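Local coordinates for multidrug resistance protein (Vibrio cholerae, PDB 1YC9) that forms a trimeric outer membrane channel of the outer membrane factor family and probably exports toxic compounds as part of a multidrug efflux system, at residues Leu141-Ala152 / Phe423-Gly434. The protein carries 1 engineered substitution. Sequence-based numbering, arbitrary orientation.
Sequences LMISTSIANAYA and FSLDLALIHALG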
loop_
_atom_site.group_PDB
_atom_site.type_symbol
_atom_site.label_atom_id
_atom_site.label_comp_id
_atom_site.label_asym_id
_atom_site.label_seq_id
_atom_site.Cartn_x
_atom_site.Cartn_y
_atom_site.Cartn_z
ATOM N N LEU A 141 -8.223 -17.493 4.239
ATOM C CA LEU A 141 -8.809 -17.390 2.907
ATOM C C LEU A 141 -7.837 -16.788 1.911
ATOM O O LEU A 141 -7.766 -17.219 0.766
ATOM C CB LEU A 141 -10.076 -16.539 2.954
ATOM C CG LEU A 141 -11.307 -16.762 2.063
ATOM C CD1 LEU A 141 -11.688 -15.505 1.263
ATOM C CD2 LEU A 141 -11.326 -18.056 1.232
ATOM N N MET A 142 -7.088 -15.782 2.351
ATOM C CA MET A 142 -6.138 -15.100 1.480
ATOM C C MET A 142 -4.987 -16.024 1.096
ATOM O O MET A 142 -4.471 -15.960 -0.021
ATOM C CB MET A 142 -5.596 -13.841 2.160
ATOM C CG MET A 142 -4.534 -13.110 1.357
ATOM S SD MET A 142 -4.022 -11.561 2.126
ATOM C CE MET A 142 -3.388 -12.155 3.692
ATOM N N ILE A 143 -4.593 -16.883 2.029
ATOM C CA ILE A 143 -3.568 -17.892 1.771
ATOM C C ILE A 143 -4.049 -18.959 0.789
ATOM O O ILE A 143 -3.398 -19.247 -0.227
ATOM C CB ILE A 143 -3.094 -18.536 3.098
ATOM C CG1 ILE A 143 -2.333 -17.499 3.936
ATOM C CG2 ILE A 143 -2.172 -19.709 2.867
ATOM C CD1 ILE A 143 -2.163 -17.897 5.381
ATOM N N SER A 144 -5.207 -19.542 1.075
ATOM C CA SER A 144 -5.650 -20.648 0.258
ATOM C C SER A 144 -6.027 -20.158 -1.135
ATOM O O SER A 144 -5.697 -20.806 -2.105
ATOM C CB SER A 144 -6.834 -21.356 0.936
ATOM O OG SER A 144 -7.855 -20.420 1.148
ATOM N N THR A 145 -6.701 -19.020 -1.255
ATOM C CA THR A 145 -7.102 -18.530 -2.550
ATOM C C THR A 145 -5.880 -18.037 -3.340
ATOM O O THR A 145 -5.893 -18.154 -4.557
ATOM C CB THR A 145 -8.168 -17.450 -2.521
ATOM O OG1 THR A 145 -7.707 -16.287 -1.809
ATOM C CG2 THR A 145 -9.390 -17.918 -1.812
ATOM N N SER A 146 -4.865 -17.478 -2.672
ATOM C CA SER A 146 -3.682 -17.009 -3.407
ATOM C C SER A 146 -2.977 -18.199 -4.062
ATOM O O SER A 146 -2.649 -18.141 -5.225
ATOM C CB SER A 146 -2.751 -16.183 -2.519
ATOM O OG SER A 146 -2.130 -17.026 -1.589
ATOM N N ILE A 147 -2.868 -19.315 -3.334
ATOM C CA ILE A 147 -2.367 -20.560 -3.857
ATOM C C ILE A 147 -3.229 -21.144 -4.973
ATOM O O ILE A 147 -2.730 -21.463 -6.045
ATOM C CB ILE A 147 -2.137 -21.605 -2.706
ATOM C CG1 ILE A 147 -1.052 -21.147 -1.757
ATOM C CG2 ILE A 147 -1.813 -22.967 -3.302
ATOM C CD1 ILE A 147 -1.134 -21.790 -0.412
ATOM N N ALA A 148 -4.550 -21.232 -4.779
ATOM C CA ALA A 148 -5.432 -21.747 -5.811
ATOM C C ALA A 148 -5.389 -20.924 -7.096
ATOM O O ALA A 148 -5.401 -21.480 -8.184
ATOM C CB ALA A 148 -6.856 -21.811 -5.290
ATOM N N ASN A 149 -5.360 -19.591 -6.980
ATOM C CA ASN A 149 -5.263 -18.704 -8.141
ATOM C C ASN A 149 -3.926 -18.840 -8.882
ATOM O O ASN A 149 -3.938 -18.895 -10.116
ATOM C CB ASN A 149 -5.577 -17.256 -7.807
ATOM C CG ASN A 149 -7.079 -17.019 -7.641
ATOM O OD1 ASN A 149 -7.863 -17.265 -8.530
ATOM N ND2 ASN A 149 -7.455 -16.558 -6.489
ATOM N N ALA A 150 -2.846 -19.038 -8.131
ATOM C CA ALA A 150 -1.541 -19.281 -8.729
ATOM C C ALA A 150 -1.547 -20.646 -9.454
ATOM O O ALA A 150 -1.025 -20.771 -10.562
ATOM C CB ALA A 150 -0.450 -19.152 -7.715
ATOM N N TYR A 151 -2.283 -21.600 -8.879
ATOM C CA TYR A 151 -2.463 -22.916 -9.441
ATOM C C TYR A 151 -3.297 -22.901 -10.711
ATOM O O TYR A 151 -2.964 -23.585 -11.684
ATOM C CB TYR A 151 -3.055 -23.848 -8.380
ATOM C CG TYR A 151 -2.802 -25.322 -8.610
ATOM C CD1 TYR A 151 -1.561 -25.883 -8.361
ATOM C CD2 TYR A 151 -3.835 -26.155 -9.040
ATOM C CE1 TYR A 151 -1.326 -27.235 -8.556
ATOM C CE2 TYR A 151 -3.623 -27.494 -9.216
ATOM C CZ TYR A 151 -2.376 -28.030 -8.980
ATOM O OH TYR A 151 -2.182 -29.351 -9.170
ATOM N N ALA A 152 -4.348 -22.085 -10.724
ATOM C CA ALA A 152 -5.149 -21.855 -11.879
ATOM C C ALA A 152 -4.305 -21.379 -13.044
ATOM O O ALA A 152 -4.488 -21.824 -14.172
ATOM C CB ALA A 152 -6.252 -20.855 -11.609
ATOM N N PHE A 423 -12.414 -22.168 -14.092
ATOM C CA PHE A 423 -11.799 -22.471 -12.820
ATOM C C PHE A 423 -11.576 -21.187 -12.017
ATOM O O PHE A 423 -11.964 -21.125 -10.856
ATOM C CB PHE A 423 -10.515 -23.240 -13.039
ATOM C CG PHE A 423 -9.784 -23.678 -11.774
ATOM C CD1 PHE A 423 -10.435 -23.983 -10.585
ATOM C CD2 PHE A 423 -8.406 -23.781 -11.801
ATOM C CE1 PHE A 423 -9.728 -24.438 -9.476
ATOM C CE2 PHE A 423 -7.673 -24.199 -10.690
ATOM C CZ PHE A 423 -8.338 -24.508 -9.500
ATOM N N SER A 424 -11.022 -20.153 -12.662
ATOM C CA SER A 424 -10.784 -18.887 -12.015
ATOM C C SER A 424 -12.024 -18.273 -11.446
ATOM O O SER A 424 -11.979 -17.732 -10.333
ATOM C CB SER A 424 -10.093 -17.917 -12.981
ATOM O OG SER A 424 -8.752 -18.392 -13.190
ATOM N N LEU A 425 -13.115 -18.353 -12.191
ATOM C CA LEU A 425 -14.409 -17.828 -11.739
ATOM C C LEU A 425 -14.983 -18.607 -10.575
ATOM O O LEU A 425 -15.688 -18.033 -9.720
ATOM C CB LEU A 425 -15.416 -17.724 -12.874
ATOM C CG LEU A 425 -15.094 -16.560 -13.807
ATOM C CD1 LEU A 425 -16.028 -16.612 -15.007
ATOM C CD2 LEU A 425 -15.146 -15.192 -13.058
ATOM N N ASP A 426 -14.738 -19.910 -10.549
ATOM C CA ASP A 426 -15.200 -20.700 -9.423
ATOM C C ASP A 426 -14.442 -20.235 -8.199
ATOM O O ASP A 426 -15.001 -20.079 -7.117
ATOM C CB ASP A 426 -15.023 -22.205 -9.668
ATOM C CG ASP A 426 -15.916 -23.031 -8.759
ATOM O OD1 ASP A 426 -17.143 -22.812 -8.814
ATOM O OD2 ASP A 426 -15.467 -23.855 -7.949
ATOM N N LEU A 427 -13.125 -20.048 -8.335
ATOM C CA LEU A 427 -12.349 -19.529 -7.238
ATOM C C LEU A 427 -12.762 -18.121 -6.838
ATOM O O LEU A 427 -12.762 -17.795 -5.663
ATOM C CB LEU A 427 -10.844 -19.590 -7.552
ATOM C CG LEU A 427 -10.235 -20.954 -7.848
ATOM C CD1 LEU A 427 -8.761 -20.754 -8.377
ATOM C CD2 LEU A 427 -10.209 -21.808 -6.589
ATOM N N ALA A 428 -13.110 -17.272 -7.799
ATOM C CA ALA A 428 -13.569 -15.914 -7.530
ATOM C C ALA A 428 -14.880 -15.926 -6.723
ATOM O O ALA A 428 -15.134 -15.075 -5.870
ATOM C CB ALA A 428 -13.807 -15.201 -8.791
ATOM N N LEU A 429 -15.701 -16.927 -6.977
ATOM C CA LEU A 429 -16.950 -17.055 -6.235
ATOM C C LEU A 429 -16.636 -17.413 -4.791
ATOM O O LEU A 429 -17.268 -16.893 -3.870
ATOM C CB LEU A 429 -17.844 -18.138 -6.869
ATOM C CG LEU A 429 -19.165 -18.475 -6.120
ATOM C CD1 LEU A 429 -20.063 -17.276 -6.142
ATOM C CD2 LEU A 429 -19.841 -19.667 -6.825
ATOM N N ILE A 430 -15.727 -18.359 -4.588
ATOM C CA ILE A 430 -15.391 -18.789 -3.268
ATOM C C ILE A 430 -14.841 -17.609 -2.500
ATOM O O ILE A 430 -15.237 -17.346 -1.378
ATOM C CB ILE A 430 -14.398 -19.944 -3.316
ATOM C CG1 ILE A 430 -15.137 -21.214 -3.760
ATOM C CG2 ILE A 430 -13.753 -20.153 -2.013
ATOM C CD1 ILE A 430 -14.284 -22.397 -3.971
ATOM N N HIS A 431 -13.958 -16.850 -3.142
ATOM C CA HIS A 431 -13.418 -15.640 -2.516
ATOM C C HIS A 431 -14.502 -14.603 -2.190
ATOM O O HIS A 431 -14.528 -14.029 -1.086
ATOM C CB HIS A 431 -12.306 -15.078 -3.378
ATOM C CG HIS A 431 -11.545 -14.004 -2.705
ATOM N ND1 HIS A 431 -12.003 -12.711 -2.650
ATOM C CD2 HIS A 431 -10.396 -14.040 -1.990
ATOM C CE1 HIS A 431 -11.146 -11.981 -1.963
ATOM N NE2 HIS A 431 -10.167 -12.770 -1.544
ATOM N N ALA A 432 -15.432 -14.402 -3.100
ATOM C CA ALA A 432 -16.457 -13.378 -2.969
ATOM C C ALA A 432 -17.422 -13.741 -1.862
ATOM O O ALA A 432 -17.945 -12.870 -1.182
ATOM C CB ALA A 432 -17.197 -13.200 -4.249
ATOM N N LEU A 433 -17.644 -15.039 -1.662
ATOM C CA LEU A 433 -18.520 -15.506 -0.592
ATOM C C LEU A 433 -17.780 -15.558 0.741
ATOM O O LEU A 433 -18.393 -15.674 1.768
ATOM C CB LEU A 433 -19.139 -16.873 -0.936
ATOM C CG LEU A 433 -19.954 -16.897 -2.217
ATOM C CD1 LEU A 433 -20.430 -18.337 -2.519
ATOM C CD2 LEU A 433 -21.127 -15.965 -2.106
ATOM N N GLY A 434 -16.460 -15.454 0.728
ATOM C CA GLY A 434 -15.669 -15.431 1.947
ATOM C C GLY A 434 -15.321 -16.819 2.431
ATOM O O GLY A 434 -14.971 -16.998 3.585
HETATM O O HOH W 1 -10.023 -16.135 -9.248
HETATM O O HOH W 2 -7.290 -17.625 -11.156
HETATM O O HOH W 3 -10.045 -16.395 -5.516
#
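Leu427 of helix 398-433 packs against Ala148 and Asn149 of helix 117-183. Its CB passes 3.9 Å from Asn149 OD1, the two side chains running past one another head to tail. CG, anti to the carbonyl carbon (chi1 -59°), directs the fork at the facing helix: CD1 rests against Ala148 O at 3.4 Å and also meets Asn149 OD1, while CD2 packs on Ala148 CB at 3.6 Å. CD1 additionally lies over one face of the Phe423 ring, offset toward its rim, so the leucine is wedged between its own helix's aromatic and the facing backbone. Phe423 sends its CD2-CE2 side against Ala152, with CD2 3.6 Å from Ala152 CB. Three waters carry hydrogen bonds from one helix to the other. Asn149 OD1 accepts from two, one donating also to Ser424 O and the other bonded to Ser424 OG; Asn149 ND2 donates to the third, which gives a weak bond to Leu427 O. Farther along, CG of His431 lies anti to its backbone N (chi1 -170°), bringing CD2 toward Thr145. Thr145 OG1 sits at the edge of that ring, near its plane, 3.5 Å from His431 CD2, and donates to Leu141 O, which Thr145 N reaches from the opposite face of the carbonyl plane. Leu141 CD1 makes an off-centre CH-pi contact with the imidazole, and Leu141 CG lies near Gly434 O, at the Schellman motif ending helix 398-433. The antiparallel segments, whose axes approach to 9.9 Å, set long helix 117-183 against the C-terminal end of shorter helix 398-433, partway along the helical barrel; helix 189-223 flanks 141-152, helix 326-391 flanks 423-434, and helix 33-44 packs on Ile143, Ile147 and Tyr151, consistent with the equatorial region of the TolC-like fold.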